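Long-range contacts in vinylacetyl-CoA Delta-isomerase (Nitrosopumilus maritimus SCM1, PDB 6VJR), which probably dehydrates 4-hydroxybutyryl-CoA and isomerises vinylacetyl-CoA, using a bound FAD, a [4Fe-4S] cluster and an iron(III) ion: residues A[204-209]-A[273-278]; A[214-219]-A[268-273]; A[222-227]-A[255-260]; A[282-287]-A[354-359]. All coordinates share one frame; numbering follows the deposited sequence. Where two conformers were deposited one is given.

Contact 1: A[204-209]-A[273-278]; sequences LTESDK and GEYEFA
Two loops of the acyl-CoA dehydrogenase-like fold meet here, one joining strands 195-198 and 213-218, the other leading from strand 269-272 into helix 278-292, with the ring of Tyr-275 as the main body between them. CG of Tyr-275 stands between its own backbone N and carbonyl carbon, the crowded position (chi1 61°), and this swings the ring across the backbone of 204-206. CA of Glu-206 sits over the ring centre, 3.6 Å from the centroid and 11° off the ring normal, a CH-pi contact; Glu-206 N lies over the same face, whereas Leu-204 O comes to the ring edge at CD1. The extended side chain of Glu-206 runs obliquely past the phenol, its CB 3.6 Å from Tyr-275 OH and its carboxylate plane nearly parallel to the ring (7° apart). On the buried side, Leu-204 packs through CB on Tyr-275 CB and through CD1 on Ala-278 CB, the latter 3.7 Å away. Lys-209 lays its CG on the carbonyl of Gly-273 and leads its amine away. No direct hydrogen bond joins 204-209 to 273-278; water 1 bridges them, accepting from Leu-204 N and donating to Tyr-275 O. The first loop is braced internally by Asp-208, whose OD2 takes Thr-205 N on its anti lone pair at 2.9 Å and Thr-205 OG1 from above the carboxylate plane.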
loop_
_atom_site.group_PDB
_atom_site.type_symbol
_atom_site.label_atom_id
_atom_site.label_comp_id
_atom_site.label_asym_id
_atom_site.label_seq_id
_atom_site.Cartn_x
_atom_site.Cartn_y
_atom_site.Cartn_z
ATOM N N LEU A 204 -30.605 -2.372 -19.056
ATOM C CA LEU A 204 -31.988 -1.921 -19.155
ATOM C C LEU A 204 -32.914 -3.119 -19.028
ATOM O O LEU A 204 -32.628 -4.167 -19.585
ATOM C CB LEU A 204 -32.221 -1.227 -20.494
ATOM C CG LEU A 204 -31.415 0.049 -20.745
ATOM C CD1 LEU A 204 -31.707 0.584 -22.157
ATOM C CD2 LEU A 204 -31.592 1.132 -19.708
ATOM N N THR A 205 -34.019 -2.922 -18.305
ATOM C CA THR A 205 -35.092 -3.877 -18.241
ATOM C C THR A 205 -36.190 -3.503 -19.251
ATOM O O THR A 205 -36.188 -2.463 -19.934
ATOM C CB THR A 205 -35.637 -3.965 -16.816
ATOM O OG1 THR A 205 -36.364 -2.757 -16.600
ATOM C CG2 THR A 205 -34.543 -4.154 -15.780
ATOM N N GLU A 206 -37.169 -4.385 -19.360
ATOM C CA GLU A 206 -38.274 -4.132 -20.274
ATOM C C GLU A 206 -38.988 -2.808 -19.956
ATOM O O GLU A 206 -39.432 -2.119 -20.870
ATOM C CB GLU A 206 -39.250 -5.307 -20.301
ATOM C CG GLU A 206 -40.350 -5.118 -21.338
ATOM C CD GLU A 206 -41.281 -6.315 -21.493
ATOM O OE1 GLU A 206 -42.197 -6.248 -22.347
ATOM O OE2 GLU A 206 -41.086 -7.314 -20.764
ATOM N N SER A 207 -39.075 -2.446 -18.665
ATOM C CA SER A 207 -39.685 -1.184 -18.269
ATOM C C SER A 207 -38.878 0.029 -18.766
ATOM O O SER A 207 -39.388 1.160 -18.746
ATOM C CB SER A 207 -39.883 -1.135 -16.759
ATOM O OG SER A 207 -38.654 -0.976 -16.061
ATOM N N ASP A 208 -37.619 -0.197 -19.189
ATOM C CA ASP A 208 -36.726 0.866 -19.622
ATOM C C ASP A 208 -36.592 0.931 -21.144
ATOM O O ASP A 208 -35.635 1.520 -21.639
ATOM C CB ASP A 208 -35.352 0.683 -18.989
ATOM C CG ASP A 208 -35.313 0.547 -17.474
ATOM O OD1 ASP A 208 -35.885 1.432 -16.836
ATOM O OD2 ASP A 208 -34.689 -0.439 -16.961
ATOM N N LYS A 209 -37.525 0.328 -21.884
ATOM C CA LYS A 209 -37.463 0.234 -23.342
ATOM C C LYS A 209 -37.245 1.601 -24.002
ATOM O O LYS A 209 -36.505 1.705 -24.968
ATOM C CB LYS A 209 -38.765 -0.439 -23.813
ATOM C CG LYS A 209 -38.795 -0.809 -25.241
ATOM C CD LYS A 209 -39.961 -1.732 -25.594
ATOM C CE LYS A 209 -41.210 -0.959 -25.958
ATOM N NZ LYS A 209 -42.401 -1.768 -26.253
ATOM N N GLY A 273 -35.093 0.267 -29.013
ATOM C CA GLY A 273 -36.000 -0.499 -28.177
ATOM C C GLY A 273 -35.522 -1.891 -27.756
ATOM O O GLY A 273 -36.205 -2.539 -26.955
ATOM N N GLU A 274 -34.385 -2.373 -28.283
ATOM C CA GLU A 274 -33.883 -3.703 -27.960
ATOM C C GLU A 274 -33.063 -3.627 -26.667
ATOM O O GLU A 274 -31.833 -3.720 -26.650
ATOM C CB GLU A 274 -33.073 -4.232 -29.134
ATOM C CG GLU A 274 -33.857 -4.304 -30.443
ATOM C CD GLU A 274 -33.867 -3.050 -31.294
ATOM O OE1 GLU A 274 -33.167 -2.056 -30.959
ATOM O OE2 GLU A 274 -34.605 -3.086 -32.331
ATOM N N TYR A 275 -33.794 -3.430 -25.578
ATOM C CA TYR A 275 -33.239 -3.122 -24.277
ATOM C C TYR A 275 -32.276 -4.187 -23.775
ATOM O O TYR A 275 -31.385 -3.865 -22.996
ATOM C CB TYR A 275 -34.389 -2.947 -23.281
ATOM C CG TYR A 275 -35.262 -4.164 -23.104
ATOM C CD1 TYR A 275 -34.963 -5.112 -22.135
ATOM C CD2 TYR A 275 -36.380 -4.357 -23.893
ATOM C CE1 TYR A 275 -35.741 -6.236 -21.971
ATOM C CE2 TYR A 275 -37.176 -5.470 -23.730
ATOM C CZ TYR A 275 -36.846 -6.411 -22.779
ATOM O OH TYR A 275 -37.675 -7.479 -22.685
ATOM N N GLU A 276 -32.502 -5.440 -24.175
ATOM C CA GLU A 276 -31.676 -6.542 -23.718
ATOM C C GLU A 276 -30.242 -6.447 -24.228
ATOM O O GLU A 276 -29.394 -7.182 -23.719
ATOM C CB GLU A 276 -32.306 -7.892 -24.059
ATOM C CG GLU A 276 -32.252 -8.273 -25.529
ATOM C CD GLU A 276 -33.315 -7.744 -26.487
ATOM O OE1 GLU A 276 -33.497 -8.471 -27.501
ATOM O OE2 GLU A 276 -33.936 -6.653 -26.265
ATOM N N PHE A 277 -29.960 -5.567 -25.215
ATOM C CA PHE A 277 -28.607 -5.426 -25.734
ATOM C C PHE A 277 -27.878 -4.240 -25.128
ATOM O O PHE A 277 -26.703 -4.045 -25.434
ATOM C CB PHE A 277 -28.580 -5.329 -27.266
ATOM C CG PHE A 277 -28.861 -6.663 -27.924
ATOM C CD1 PHE A 277 -27.812 -7.522 -28.213
ATOM C CD2 PHE A 277 -30.160 -7.052 -28.258
ATOM C CE1 PHE A 277 -28.058 -8.733 -28.844
ATOM C CE2 PHE A 277 -30.400 -8.270 -28.876
ATOM C CZ PHE A 277 -29.357 -9.107 -29.151
ATOM N N ALA A 278 -28.539 -3.473 -24.270
ATOM C CA ALA A 278 -27.848 -2.361 -23.632
ATOM C C ALA A 278 -26.640 -2.832 -22.820
ATOM O O ALA A 278 -25.567 -2.225 -22.901
ATOM C CB ALA A 278 -28.771 -1.528 -22.775
HETATM O O HOH W 1 -29.528 -4.546 -21.069
#

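Contact 2: A[214-219]-A[268-273]; sequences VGAIPA and KVFMHG
Residues 214-216 and 268-271 run antiparallel, 169° apart end to end, and their pairing slips by one residue between Val-214 and Gly-215. Val-214 and Met-271 form a hydrogen-bonded pair, in which Val-214 N reaches Met-271 O at 3.2 Å. Gly-215 and Val-269 form the adjoining non-hydrogen-bonded pair. The carbonyl of Val-214 takes two N-H groups: that of Phe-270, with N at 2.8 Å from Val-214 O and lying above the carbonyl plane, and, weakly, that of Met-271, with N at 3.5 Å from the same oxygen. Phe-270 and Met-271 thus both face Val-214, a classic beta bulge at the point where strand 269-272, an outer strand of the four-stranded sheet within this chain, turns a corner. Beyond it Ala-216 N donates to Lys-268 O in the carbonyl plane (3.0 Å), and that oxygen also lies over the centre of the Phe-270 ring, 3.8 Å above its plane. Val-214 splits its two methyls between the bulge residues. CG1, anti to the backbone N (chi1 176°), crosses Phe-270 at about a right angle and touches its CB at 3.8 Å, near the plane of the ring at its edge; CG2 meets Met-271 CB at 3.7 Å, with SD just beyond. Ala-216 CB approaches Phe-270 CE2 obliquely at 4.0 Å. Phe-129 of helix 125-139 meets the Phe-270 ring edge-to-face, and Arg-128 NH2 of that helix donates to Val-269 O.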
loop_
_atom_site.group_PDB
_atom_site.type_symbol
_atom_site.label_atom_id
_atom_site.label_comp_id
_atom_site.label_asym_id
_atom_site.label_seq_id
_atom_site.Cartn_x
_atom_site.Cartn_y
_atom_site.Cartn_z
ATOM N N VAL A 214 -29.612 4.164 -29.331
ATOM C CA VAL A 214 -28.306 4.567 -29.808
ATOM C C VAL A 214 -28.498 5.358 -31.084
ATOM O O VAL A 214 -29.160 4.877 -32.005
ATOM C CB VAL A 214 -27.368 3.378 -30.101
ATOM C CG1 VAL A 214 -26.036 3.861 -30.704
ATOM C CG2 VAL A 214 -27.144 2.547 -28.832
ATOM N N GLY A 215 -27.866 6.520 -31.161
ATOM C CA GLY A 215 -27.944 7.307 -32.386
ATOM C C GLY A 215 -26.818 8.310 -32.493
ATOM O O GLY A 215 -26.336 8.805 -31.481
ATOM N N ALA A 216 -26.423 8.597 -33.739
ATOM C CA ALA A 216 -25.377 9.565 -34.022
ATOM C C ALA A 216 -26.029 10.891 -34.394
ATOM O O ALA A 216 -26.917 10.953 -35.251
ATOM C CB ALA A 216 -24.555 9.057 -35.132
ATOM N N ILE A 217 -25.516 11.957 -33.796
ATOM C CA ILE A 217 -25.990 13.292 -34.080
ATOM C C ILE A 217 -24.796 14.155 -34.476
ATOM O O ILE A 217 -23.699 14.013 -33.917
ATOM C CB ILE A 217 -26.754 13.905 -32.904
ATOM C CG1 ILE A 217 -25.917 14.087 -31.674
ATOM C CG2 ILE A 217 -27.993 13.092 -32.581
ATOM C CD1 ILE A 217 -26.590 14.883 -30.582
ATOM N N PRO A 218 -24.976 15.093 -35.431
ATOM C CA PRO A 218 -23.934 16.076 -35.688
ATOM C C PRO A 218 -23.790 16.991 -34.476
ATOM O O PRO A 218 -24.782 17.292 -33.808
ATOM C CB PRO A 218 -24.387 16.728 -36.990
ATOM C CG PRO A 218 -25.889 16.696 -36.825
ATOM C CD PRO A 218 -26.191 15.339 -36.219
ATOM N N ALA A 219 -22.579 17.492 -34.245
ATOM C CA ALA A 219 -22.361 18.334 -33.082
ATOM C C ALA A 219 -23.211 19.598 -33.155
ATOM O O ALA A 219 -23.508 20.169 -32.121
ATOM C CB ALA A 219 -20.907 18.728 -32.965
ATOM N N LYS A 268 -29.291 7.010 -38.864
ATOM C CA LYS A 268 -28.307 7.262 -37.823
ATOM C C LYS A 268 -28.730 6.615 -36.508
ATOM O O LYS A 268 -28.131 6.900 -35.469
ATOM C CB LYS A 268 -28.075 8.772 -37.668
ATOM C CG LYS A 268 -27.534 9.520 -38.867
ATOM C CD LYS A 268 -26.099 9.201 -39.203
ATOM C CE LYS A 268 -25.520 10.009 -40.310
ATOM N NZ LYS A 268 -26.115 9.612 -41.569
ATOM N N VAL A 269 -29.783 5.779 -36.539
ATOM C CA VAL A 269 -30.253 5.073 -35.343
ATOM C C VAL A 269 -29.704 3.637 -35.358
ATOM O O VAL A 269 -29.956 2.879 -36.294
ATOM C CB VAL A 269 -31.790 5.076 -35.269
ATOM C CG1 VAL A 269 -32.357 4.135 -34.223
ATOM C CG2 VAL A 269 -32.342 6.477 -35.081
ATOM N N PHE A 270 -28.945 3.280 -34.314
ATOM C CA PHE A 270 -28.250 2.006 -34.255
ATOM C C PHE A 270 -28.824 1.054 -33.194
ATOM O O PHE A 270 -28.312 -0.055 -33.021
ATOM C CB PHE A 270 -26.749 2.230 -34.081
ATOM C CG PHE A 270 -26.100 3.239 -35.017
ATOM C CD1 PHE A 270 -26.415 3.247 -36.372
ATOM C CD2 PHE A 270 -25.190 4.174 -34.545
ATOM C CE1 PHE A 270 -25.845 4.173 -37.223
ATOM C CE2 PHE A 270 -24.609 5.080 -35.414
ATOM C CZ PHE A 270 -24.934 5.072 -36.747
ATOM N N MET A 271 -29.850 1.486 -32.465
ATOM C CA MET A 271 -30.592 0.669 -31.515
ATOM C C MET A 271 -31.883 1.435 -31.252
ATOM O O MET A 271 -31.843 2.640 -31.006
ATOM C CB MET A 271 -29.844 0.492 -30.183
ATOM C CG MET A 271 -30.650 -0.232 -29.050
ATOM S SD MET A 271 -29.892 -0.129 -27.430
ATOM C CE MET A 271 -28.572 -1.319 -27.699
ATOM N N HIS A 272 -32.994 0.714 -31.235
ATOM C CA HIS A 272 -34.300 1.333 -31.070
ATOM C C HIS A 272 -35.231 0.361 -30.339
ATOM O O HIS A 272 -36.011 -0.331 -30.978
ATOM C CB HIS A 272 -34.860 1.745 -32.436
ATOM C CG HIS A 272 -36.244 2.315 -32.386
ATOM N ND1 HIS A 272 -36.672 3.222 -31.450
ATOM C CD2 HIS A 272 -37.322 2.051 -33.130
ATOM C CE1 HIS A 272 -37.943 3.532 -31.662
ATOM N NE2 HIS A 272 -38.365 2.819 -32.653
ATOM N N GLY A 273 -35.093 0.267 -29.013
ATOM C CA GLY A 273 -36.000 -0.499 -28.177
ATOM C C GLY A 273 -35.522 -1.891 -27.756
ATOM O O GLY A 273 -36.205 -2.539 -26.955
#

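Contact 3: A[222-227]-A[255-260]; sequences KGVTYI and ALIILD
This is a regular antiparallel strand pairing, strand 224-228 against strand 254-259, inside the larger mixed sheet, where strand 19-21 flanks the first strand and strand 177-188 the second. The strand axes come within 4.6 Å at 160°. Thr-225 with Ile-258 and Ile-227 with Leu-256 are hydrogen-bonded pairs, each closed by two backbone bonds. The shortest, Ile-258 N to Thr-225 O at 2.7 Å, runs nearly along the C=O axis, while Thr-225 N reaches Ile-258 O in the carbonyl plane on a lone pair. At the Gly-223 end of the pairing Asp-260 N donates to Gly-223 O, from above that carbonyl plane. Val-224, Tyr-226, Ile-257 and Leu-259 share one face. CG2 of Ile-257, anti to its backbone N, lies beside Val-224 CG1 at 3.6 Å, and Ile-257 CG1 meets Tyr-226 CD2 obliquely at 4.0 Å. Val-224 CG1 also covers one face of the Tyr-226 ring, offset toward the rim, 3.5 Å above its plane. Tyr-226 OH is hydrogen-bonded to Ala-219 O, and Ile-196 of the neighbouring sheet touches both Tyr-226 and Ile-257. On the face of Thr-225, Ile-227, Leu-256 and Ile-258, CB of Thr-225 stands 4.1 Å from CB of Ile-258; here Pro-392, Leu-406 and Tyr-409 of the second subunit pack on Ile-227, Leu-256 and Ile-258. Ile-257 in turn touches the FAD-binding residue Gln-187. With the Ile-257 face on the flavin side and the Ile-258 face against the second subunit, the arrangement is consistent with the beta-sheet middle domain of acyl-CoA dehydrogenase-like flavoproteins.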
loop_
_atom_site.group_PDB
_atom_site.type_symbol
_atom_site.label_atom_id
_atom_site.label_comp_id
_atom_site.label_asym_id
_atom_site.label_seq_id
_atom_site.Cartn_x
_atom_site.Cartn_y
_atom_site.Cartn_z
ATOM N N LYS A 222 -29.833 20.693 -34.025
ATOM C CA LYS A 222 -30.816 21.542 -33.347
ATOM C C LYS A 222 -31.311 20.855 -32.074
ATOM O O LYS A 222 -31.511 19.650 -32.048
ATOM C CB LYS A 222 -31.956 21.851 -34.331
ATOM C CG LYS A 222 -31.455 22.713 -35.478
ATOM C CD LYS A 222 -30.705 23.996 -35.117
ATOM C CE LYS A 222 -30.342 24.837 -36.320
ATOM N NZ LYS A 222 -29.462 25.947 -35.946
ATOM N N GLY A 223 -31.475 21.629 -31.005
ATOM C CA GLY A 223 -32.028 21.133 -29.755
ATOM C C GLY A 223 -30.953 20.782 -28.728
ATOM O O GLY A 223 -31.275 20.383 -27.609
ATOM N N VAL A 224 -29.682 20.959 -29.099
ATOM C CA VAL A 224 -28.556 20.643 -28.230
ATOM C C VAL A 224 -28.043 21.921 -27.591
ATOM O O VAL A 224 -27.840 22.928 -28.256
ATOM C CB VAL A 224 -27.401 19.973 -28.995
ATOM C CG1 VAL A 224 -26.233 19.677 -28.063
ATOM C CG2 VAL A 224 -27.846 18.699 -29.729
ATOM N N THR A 225 -27.819 21.847 -26.279
ATOM C CA THR A 225 -27.113 22.882 -25.547
ATOM C C THR A 225 -25.920 22.236 -24.840
ATOM O O THR A 225 -26.074 21.170 -24.230
ATOM C CB THR A 225 -28.044 23.521 -24.509
ATOM O OG1 THR A 225 -29.250 24.024 -25.106
ATOM C CG2 THR A 225 -27.315 24.623 -23.764
ATOM N N TYR A 226 -24.761 22.904 -24.917
ATOM C CA TYR A 226 -23.550 22.470 -24.219
ATOM C C TYR A 226 -23.277 23.414 -23.063
ATOM O O TYR A 226 -23.275 24.638 -23.255
ATOM C CB TYR A 226 -22.320 22.466 -25.136
ATOM C CG TYR A 226 -22.438 21.569 -26.347
ATOM C CD1 TYR A 226 -22.986 22.055 -27.523
ATOM C CD2 TYR A 226 -22.023 20.248 -26.326
ATOM C CE1 TYR A 226 -23.091 21.260 -28.658
ATOM C CE2 TYR A 226 -22.119 19.447 -27.454
ATOM C CZ TYR A 226 -22.660 19.947 -28.623
ATOM O OH TYR A 226 -22.736 19.097 -29.696
ATOM N N ILE A 227 -23.049 22.839 -21.867
ATOM C CA ILE A 227 -22.685 23.624 -20.703
ATOM C C ILE A 227 -21.300 23.168 -20.243
ATOM O O ILE A 227 -21.135 22.039 -19.828
ATOM C CB ILE A 227 -23.737 23.571 -19.595
ATOM C CG1 ILE A 227 -25.149 23.907 -20.103
ATOM C CG2 ILE A 227 -23.303 24.533 -18.495
ATOM C CD1 ILE A 227 -26.232 23.738 -19.073
ATOM N N ALA A 255 -18.006 18.692 -21.169
ATOM C CA ALA A 255 -19.215 19.499 -21.095
ATOM C C ALA A 255 -20.419 18.595 -20.821
ATOM O O ALA A 255 -20.392 17.403 -21.110
ATOM C CB ALA A 255 -19.404 20.308 -22.369
ATOM N N LEU A 256 -21.490 19.216 -20.325
ATOM C CA LEU A 256 -22.805 18.608 -20.212
ATOM C C LEU A 256 -23.574 18.906 -21.494
ATOM O O LEU A 256 -23.735 20.062 -21.880
ATOM C CB LEU A 256 -23.474 19.220 -18.987
ATOM C CG LEU A 256 -24.898 18.765 -18.683
ATOM C CD1 LEU A 256 -25.028 17.300 -18.373
ATOM C CD2 LEU A 256 -25.490 19.622 -17.590
ATOM N N ILE A 257 -24.045 17.845 -22.136
ATOM C CA ILE A 257 -24.811 17.952 -23.365
ATOM C C ILE A 257 -26.291 17.783 -23.017
ATOM O O ILE A 257 -26.723 16.735 -22.515
ATOM C CB ILE A 257 -24.400 16.892 -24.377
ATOM C CG1 ILE A 257 -22.896 16.800 -24.597
ATOM C CG2 ILE A 257 -25.148 17.150 -25.688
ATOM C CD1 ILE A 257 -22.512 15.726 -25.590
ATOM N N ILE A 258 -27.044 18.851 -23.215
ATOM C CA ILE A 258 -28.482 18.804 -23.029
ATOM C C ILE A 258 -29.148 18.521 -24.370
ATOM O O ILE A 258 -28.776 19.116 -25.372
ATOM C CB ILE A 258 -29.031 20.091 -22.411
ATOM C CG1 ILE A 258 -28.184 20.597 -21.233
ATOM C CG2 ILE A 258 -30.513 19.880 -22.064
ATOM C CD1 ILE A 258 -28.168 19.670 -20.038
ATOM N N LEU A 259 -30.129 17.604 -24.367
ATOM C CA LEU A 259 -30.898 17.248 -25.553
ATOM C C LEU A 259 -32.377 17.559 -25.345
ATOM O O LEU A 259 -32.995 17.038 -24.397
ATOM C CB LEU A 259 -30.727 15.749 -25.792
ATOM C CG LEU A 259 -29.283 15.233 -25.806
ATOM C CD1 LEU A 259 -29.190 13.731 -25.600
ATOM C CD2 LEU A 259 -28.605 15.613 -27.073
ATOM N N ASP A 260 -32.933 18.429 -26.191
ATOM C CA ASP A 260 -34.349 18.796 -26.172
ATOM C C ASP A 260 -34.966 18.423 -27.516
ATOM O O ASP A 260 -34.901 19.161 -28.495
ATOM C CB ASP A 260 -34.542 20.264 -25.860
ATOM C CG ASP A 260 -35.991 20.686 -25.743
ATOM O OD1 ASP A 260 -36.856 19.795 -25.671
ATOM O OD2 ASP A 260 -36.247 21.906 -25.760
#

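Contact 4: A[282-287]-A[354-359]; sequences VERFTC and VYLNDD
Glu-283 opens the contact on helix 278-292: its CG comes 4.0 Å from Asp-359 OD2, the two carboxylates turned 82° to each other. Their like charges, OE1 of Glu-283 and OD2 of Asp-359, lie 4.5 Å apart, a repulsion probably offset by Arg-460, which salt-bridges Glu-283, and by Gln-457, which hydrogen-bonds to both acids; Asp-359 OD1 also accepts from Gln-363. Arg-284 meets Leu-356 loosely, its carbonyl O near CD1 and its CG near CD2, while its guanidinium reaches Glu-116 and Ser-112. OG1 of Thr-286 accepts from water 2, which also donates to Asp-359 OD2. Cys-287 makes the largest share of the contact. Its SG, anti to the backbone N (chi1 -179°), projects into the second segment, 3.7 Å from Leu-356 CD1 and 3.2 Å from Asn-357 O, while its CB faces Asp-359 OD2 at 3.4 Å. Its carbonyl O takes the ND2 of Asn-357 at 2.9 Å, nearly in the plane of that amide but well above the carbonyl plane. The helix, which farther on carries the iron ligand His-289, thus packs against the short strand 355-356 and the start of helix 359-369, N-capped by Asp-358, with helix 101-121 touching Phe-285 and Val-354.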
loop_
_atom_site.group_PDB
_atom_site.type_symbol
_atom_site.label_atom_id
_atom_site.label_comp_id
_atom_site.label_asym_id
_atom_site.label_seq_id
_atom_site.Cartn_x
_atom_site.Cartn_y
_atom_site.Cartn_z
ATOM N N VAL A 282 -22.664 -1.695 -23.237
ATOM C CA VAL A 282 -21.869 -1.116 -22.143
ATOM C C VAL A 282 -20.639 -1.969 -21.811
ATOM O O VAL A 282 -19.538 -1.462 -21.597
ATOM C CB VAL A 282 -22.753 -0.926 -20.914
ATOM C CG1 VAL A 282 -21.976 -0.481 -19.698
ATOM C CG2 VAL A 282 -23.906 0.039 -21.163
ATOM N N GLU A 283 -20.853 -3.289 -21.731
ATOM C CA GLU A 283 -19.781 -4.236 -21.460
ATOM C C GLU A 283 -18.657 -4.103 -22.474
ATOM O O GLU A 283 -17.491 -4.060 -22.116
ATOM C CB GLU A 283 -20.300 -5.667 -21.439
ATOM C CG GLU A 283 -19.243 -6.705 -21.097
ATOM C CD GLU A 283 -19.828 -8.086 -20.785
ATOM O OE1 GLU A 283 -19.325 -8.800 -19.902
ATOM O OE2 GLU A 283 -20.846 -8.446 -21.378
ATOM N N ARG A 284 -19.014 -4.097 -23.759
ATOM C CA ARG A 284 -17.981 -4.036 -24.762
ATOM C C ARG A 284 -17.303 -2.683 -24.889
ATOM O O ARG A 284 -16.086 -2.633 -25.069
ATOM C CB ARG A 284 -18.545 -4.557 -26.075
ATOM C CG ARG A 284 -18.988 -6.006 -25.992
ATOM C CD ARG A 284 -19.357 -6.558 -27.325
ATOM N NE ARG A 284 -19.839 -7.920 -27.121
ATOM C CZ ARG A 284 -20.404 -8.657 -28.032
ATOM N NH1 ARG A 284 -20.493 -8.203 -29.254
ATOM N NH2 ARG A 284 -20.851 -9.855 -27.716
ATOM N N PHE A 285 -18.055 -1.595 -24.756
ATOM C CA PHE A 285 -17.467 -0.269 -24.746
ATOM C C PHE A 285 -16.461 -0.150 -23.608
ATOM O O PHE A 285 -15.302 0.277 -23.806
ATOM C CB PHE A 285 -18.516 0.824 -24.638
ATOM C CG PHE A 285 -17.894 2.169 -24.366
ATOM C CD1 PHE A 285 -17.175 2.821 -25.347
ATOM C CD2 PHE A 285 -17.840 2.648 -23.066
ATOM C CE1 PHE A 285 -16.596 4.038 -25.095
ATOM C CE2 PHE A 285 -17.221 3.857 -22.788
ATOM C CZ PHE A 285 -16.575 4.542 -23.790
ATOM N N THR A 286 -16.911 -0.529 -22.416
ATOM C CA THR A 286 -16.034 -0.464 -21.260
ATOM C C THR A 286 -14.850 -1.422 -21.373
ATOM O O THR A 286 -13.768 -1.116 -20.863
ATOM C CB THR A 286 -16.759 -0.601 -19.917
ATOM O OG1 THR A 286 -17.411 -1.869 -19.817
ATOM C CG2 THR A 286 -17.719 0.554 -19.697
ATOM N N CYS A 287 -15.035 -2.580 -21.986
ATOM C CA CYS A 287 -13.934 -3.500 -22.216
ATOM C C CYS A 287 -12.820 -2.785 -22.983
ATOM O O CYS A 287 -11.660 -2.840 -22.581
ATOM C CB CYS A 287 -14.453 -4.695 -23.002
ATOM S SG CYS A 287 -13.216 -5.964 -23.342
ATOM N N VAL A 354 -14.874 -7.716 -35.962
ATOM C CA VAL A 354 -14.047 -6.867 -35.116
ATOM C C VAL A 354 -13.397 -7.720 -34.020
ATOM O O VAL A 354 -13.980 -8.679 -33.548
ATOM C CB VAL A 354 -14.831 -5.678 -34.509
ATOM C CG1 VAL A 354 -15.904 -6.130 -33.530
ATOM C CG2 VAL A 354 -13.938 -4.648 -33.855
ATOM N N TYR A 355 -12.186 -7.347 -33.610
ATOM C CA TYR A 355 -11.500 -7.932 -32.463
ATOM C C TYR A 355 -11.850 -7.150 -31.193
ATOM O O TYR A 355 -11.901 -5.909 -31.203
ATOM C CB TYR A 355 -9.984 -7.996 -32.674
ATOM C CG TYR A 355 -9.564 -9.235 -33.438
ATOM C CD1 TYR A 355 -10.009 -9.468 -34.736
ATOM C CD2 TYR A 355 -8.764 -10.206 -32.845
ATOM C CE1 TYR A 355 -9.687 -10.643 -35.395
ATOM C CE2 TYR A 355 -8.439 -11.376 -33.493
ATOM C CZ TYR A 355 -8.905 -11.594 -34.774
ATOM O OH TYR A 355 -8.598 -12.732 -35.455
ATOM N N LEU A 356 -12.118 -7.894 -30.123
ATOM C CA LEU A 356 -12.340 -7.360 -28.777
ATOM C C LEU A 356 -11.193 -7.791 -27.878
ATOM O O LEU A 356 -10.822 -8.960 -27.831
ATOM C CB LEU A 356 -13.686 -7.907 -28.292
ATOM C CG LEU A 356 -14.122 -7.476 -26.887
ATOM C CD1 LEU A 356 -14.451 -5.992 -26.874
ATOM C CD2 LEU A 356 -15.291 -8.263 -26.413
ATOM N N ASN A 357 -10.630 -6.848 -27.126
ATOM C CA ASN A 357 -9.577 -7.142 -26.184
ATOM C C ASN A 357 -10.121 -7.969 -25.012
ATOM O O ASN A 357 -11.323 -8.103 -24.794
ATOM C CB ASN A 357 -8.966 -5.840 -25.670
ATOM C CG ASN A 357 -10.021 -4.979 -25.034
ATOM O OD1 ASN A 357 -10.951 -4.493 -25.682
ATOM N ND2 ASN A 357 -9.897 -4.791 -23.739
ATOM N N ASP A 358 -9.191 -8.576 -24.264
ATOM C CA ASP A 358 -9.492 -9.408 -23.116
ATOM C C ASP A 358 -10.118 -8.588 -22.004
ATOM O O ASP A 358 -9.476 -7.722 -21.415
ATOM C CB ASP A 358 -8.256 -10.112 -22.581
ATOM C CG ASP A 358 -8.578 -11.154 -21.526
ATOM O OD1 ASP A 358 -9.088 -10.758 -20.457
ATOM O OD2 ASP A 358 -8.349 -12.369 -21.796
ATOM N N ASP A 359 -11.376 -8.894 -21.699
ATOM C CA ASP A 359 -12.136 -8.100 -20.733
ATOM C C ASP A 359 -11.523 -8.138 -19.327
ATOM O O ASP A 359 -11.413 -7.100 -18.680
ATOM C CB ASP A 359 -13.574 -8.569 -20.700
ATOM C CG ASP A 359 -14.491 -7.643 -19.927
ATOM O OD1 ASP A 359 -14.332 -7.605 -18.683
ATOM O OD2 ASP A 359 -15.308 -6.988 -20.588
HETATM O O HOH W 2 -16.236 -4.527 -19.319
#

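Following the chain from the N terminus, segment 204-209 comes first, and its return at 273-278 makes contact 1 the outermost closure. Contact 2 lies within that loop and contact 3 within contact 2, so the three close one inside another without crossing. Contact 2 secures the edge of the four-stranded sheet and contact 3 a pair in the larger one; Ile-217 CD1 packs on Val-224 and Leu-259, joining the two sheets. Contacts 1 and 2 share Gly-273, and Met-271 CE touches Phe-277 and Ala-278. Contact 4 follows in series: helix 278-292 leaves contact 1 and meets 354-359 within the helical C-terminal part, a separate loop touching neither sheet contact.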